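Long-range contact in bifunctional cytochrome P450/NADPH--P450 reductase (Deinococcus aerius, PDB 7F3H), which hydroxylates organic substrates at a heme iron, using electrons that a fused reductase part takes from NADPH: residues A183-T187 with A204-Y208. Sequence-based numbering, arbitrary orientation.
Sequences AMHHT and ADRAY
Y208 reaches across to 183-187 and ends at T187. Its OH donates a hydrogen bond to T187 OG1, 2.9 Å long. OG1 in turn donates to A183 O at 3.0 Å, from above the carbonyl plane (39° out of it). T187 N reaches the same oxygen from the opposite face, so two donors grip it. N84 is a second hydrogen-bond partner of the Y208 hydroxyl. Y208 CG stands anti to the backbone N (chi1 166°), which carries the ring across to the other helix. A183 O lies at the ring edge, 3.3 Å from Y208 CE1. H186 comes over one face of the ring, with ND1 3.2 Å from Y208 CG. The two ring planes are inclined at 46°, an oblique pair. The segments belong to helices 175-190 and 199-227, which match the F and G helices of the P450 fold by their place in the chain. As in other P450s, this pair probably roofs the distal side of the heme pocket; the side chain of T187 is about 13 Å from the heme at their nearest atoms. L85 of helix 80-86 touches A183, T187 and Y208. A phenylalanine in place of Y208 would probably keep most of the ring contacts but lose the bonds to T187 OG1 and N84. D205 OD1 meets the edge of the H186 ring, 3.0 Å from CE1. The D205 and H186 side chains cross at about a right angle. A204 packs its CB 4.0 Å from H186 NE2, and A204 O lies over one face of that ring.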
ATOM      1  N   ALA A 183      -6.015 -10.689 -12.807  1.00 29.18           N
ATOM      2  CA  ALA A 183      -5.460  -9.614 -13.636  1.00 34.20           C
ATOM      3  C   ALA A 183      -4.225  -9.004 -12.984  1.00 33.92           C
ATOM      4  O   ALA A 183      -3.242  -8.707 -13.672  1.00 31.78           O
ATOM      5  CB  ALA A 183      -6.516  -8.540 -13.944  1.00 25.69           C
ATOM      6  N   MET A 184      -4.283  -8.744 -11.666  1.00 31.58           N
ATOM      7  CA  MET A 184      -3.124  -8.204 -10.939  1.00 31.12           C
ATOM      8  C   MET A 184      -1.913  -9.128 -11.060  1.00 32.60           C
ATOM      9  O   MET A 184      -0.792  -8.692 -11.398  1.00 39.47           O
ATOM     10  CB  MET A 184      -3.495  -7.979  -9.477  1.00 26.95           C
ATOM     11  CG  MET A 184      -4.427  -6.772  -9.276  1.00 31.66           C
ATOM     12  SD  MET A 184      -3.553  -5.241  -9.663  1.00 42.49           S
ATOM     13  CE  MET A 184      -2.943  -4.840  -8.012  1.00 41.89           C
ATOM     14  N   HIS A 185      -2.115 -10.417 -10.782  1.00 25.18           N
ATOM     15  CA  HIS A 185      -1.020 -11.368 -10.925  1.00 33.43           C
ATOM     16  C   HIS A 185      -0.443 -11.354 -12.346  1.00 38.59           C
ATOM     17  O   HIS A 185       0.785 -11.295 -12.544  1.00 37.72           O
ATOM     18  CB  HIS A 185      -1.503 -12.768 -10.557  1.00 30.20           C
ATOM     19  CG  HIS A 185      -0.453 -13.817 -10.718  1.00 35.40           C
ATOM     20  ND1 HIS A 185       0.565 -14.001  -9.802  1.00 39.66           N
ATOM     21  CD2 HIS A 185      -0.225 -14.703 -11.719  1.00 31.01           C
ATOM     22  CE1 HIS A 185       1.349 -14.985 -10.212  1.00 35.43           C
ATOM     23  NE2 HIS A 185       0.895 -15.422 -11.374  1.00 36.45           N
ATOM     24  N   HIS A 186      -1.317 -11.400 -13.353  1.00 34.04           N
ATOM     25  CA  HIS A 186      -0.836 -11.431 -14.730  1.00 38.33           C
ATOM     26  C   HIS A 186      -0.114 -10.139 -15.097  1.00 37.61           C
ATOM     27  O   HIS A 186       0.864 -10.161 -15.859  1.00 36.25           O
ATOM     28  CB  HIS A 186      -2.001 -11.696 -15.684  1.00 34.56           C
ATOM     29  CG  HIS A 186      -1.564 -12.089 -17.052  1.00 37.35           C
ATOM     30  ND1 HIS A 186      -1.604 -11.224 -18.123  1.00 37.01           N
ATOM     31  CD2 HIS A 186      -1.019 -13.240 -17.513  1.00 38.28           C
ATOM     32  CE1 HIS A 186      -1.137 -11.840 -19.195  1.00 44.06           C
ATOM     33  NE2 HIS A 186      -0.777 -13.065 -18.850  1.00 38.67           N
ATOM     34  N   THR A 187      -0.571  -9.012 -14.538  1.00 32.12           N
ATOM     35  CA  THR A 187       0.081  -7.734 -14.799  1.00 39.18           C
ATOM     36  C   THR A 187       1.523  -7.754 -14.323  1.00 37.90           C
ATOM     37  O   THR A 187       2.422  -7.312 -15.049  1.00 39.20           O
ATOM     38  CB  THR A 187      -0.688  -6.597 -14.108  1.00 34.96           C
ATOM     39  OG1 THR A 187      -1.895  -6.297 -14.824  1.00 30.63           O
ATOM     40  CG2 THR A 187       0.168  -5.353 -13.980  1.00 32.78           C
ATOM     41  N   ALA A 204      -3.528 -16.992 -22.203  1.00 64.62           N
ATOM     42  CA  ALA A 204      -3.521 -16.273 -20.933  1.00 53.33           C
ATOM     43  C   ALA A 204      -3.715 -14.777 -21.142  1.00 45.94           C
ATOM     44  O   ALA A 204      -4.448 -14.140 -20.382  1.00 51.11           O
ATOM     45  CB  ALA A 204      -2.231 -16.556 -20.169  1.00 55.70           C
ATOM     46  N   ASP A 205      -3.105 -14.201 -22.186  1.00 43.42           N
ATOM     47  CA  ASP A 205      -3.377 -12.796 -22.513  1.00 49.59           C
ATOM     48  C   ASP A 205      -4.856 -12.576 -22.866  1.00 44.62           C
ATOM     49  O   ASP A 205      -5.456 -11.558 -22.472  1.00 36.74           O
ATOM     50  CB  ASP A 205      -2.482 -12.310 -23.664  1.00 55.51           C
ATOM     51  CG  ASP A 205      -1.021 -12.137 -23.248  1.00 61.30           C
ATOM     52  OD1 ASP A 205      -0.767 -11.677 -22.118  1.00 53.09           O
ATOM     53  OD2 ASP A 205      -0.121 -12.448 -24.063  1.00 74.77           O
ATOM     54  N   ARG A 206      -5.451 -13.506 -23.626  1.00 40.02           N
ATOM     55  CA  ARG A 206      -6.857 -13.351 -24.004  1.00 39.13           C
ATOM     56  C   ARG A 206      -7.745 -13.356 -22.776  1.00 31.45           C
ATOM     57  O   ARG A 206      -8.629 -12.506 -22.618  1.00 31.21           O
ATOM     58  CB  ARG A 206      -7.309 -14.462 -24.950  1.00 37.40           C
ATOM     59  CG  ARG A 206      -6.617 -14.536 -26.272  1.00 41.39           C
ATOM     60  CD  ARG A 206      -7.404 -15.469 -27.187  1.00 50.34           C
ATOM     61  NE  ARG A 206      -6.597 -16.020 -28.263  1.00 40.16           N
ATOM     62  CZ  ARG A 206      -6.182 -17.280 -28.305  1.00 51.45           C
ATOM     63  NH1 ARG A 206      -6.504 -18.142 -27.329  1.00 51.71           N
ATOM     64  NH2 ARG A 206      -5.441 -17.679 -29.332  1.00 53.75           N
ATOM     65  N   ALA A 207      -7.532 -14.326 -21.897  1.00 38.07           N
ATOM     66  CA  ALA A 207      -8.295 -14.346 -20.657  1.00 40.25           C
ATOM     67  C   ALA A 207      -8.017 -13.102 -19.799  1.00 35.12           C
ATOM     68  O   ALA A 207      -8.908 -12.614 -19.104  1.00 33.19           O
ATOM     69  CB  ALA A 207      -8.001 -15.641 -19.904  1.00 39.10           C
ATOM     70  N   TYR A 208      -6.808 -12.551 -19.865  1.00 34.39           N
ATOM     71  CA  TYR A 208      -6.497 -11.367 -19.065  1.00 39.06           C
ATOM     72  C   TYR A 208      -7.335 -10.178 -19.519  1.00 32.39           C
ATOM     73  O   TYR A 208      -8.075  -9.585 -18.719  1.00 32.58           O
ATOM     74  CB  TYR A 208      -4.986 -11.113 -19.151  1.00 35.91           C
ATOM     75  CG  TYR A 208      -4.427  -9.791 -18.703  1.00 35.81           C
ATOM     76  CD1 TYR A 208      -4.275  -9.473 -17.340  1.00 33.76           C
ATOM     77  CD2 TYR A 208      -3.955  -8.882 -19.648  1.00 34.45           C
ATOM     78  CE1 TYR A 208      -3.712  -8.246 -16.947  1.00 29.08           C
ATOM     79  CE2 TYR A 208      -3.394  -7.655 -19.261  1.00 36.15           C
ATOM     80  CZ  TYR A 208      -3.271  -7.349 -17.917  1.00 30.77           C
ATOM     81  OH  TYR A 208      -2.700  -6.140 -17.587  1.00 28.98           O
TER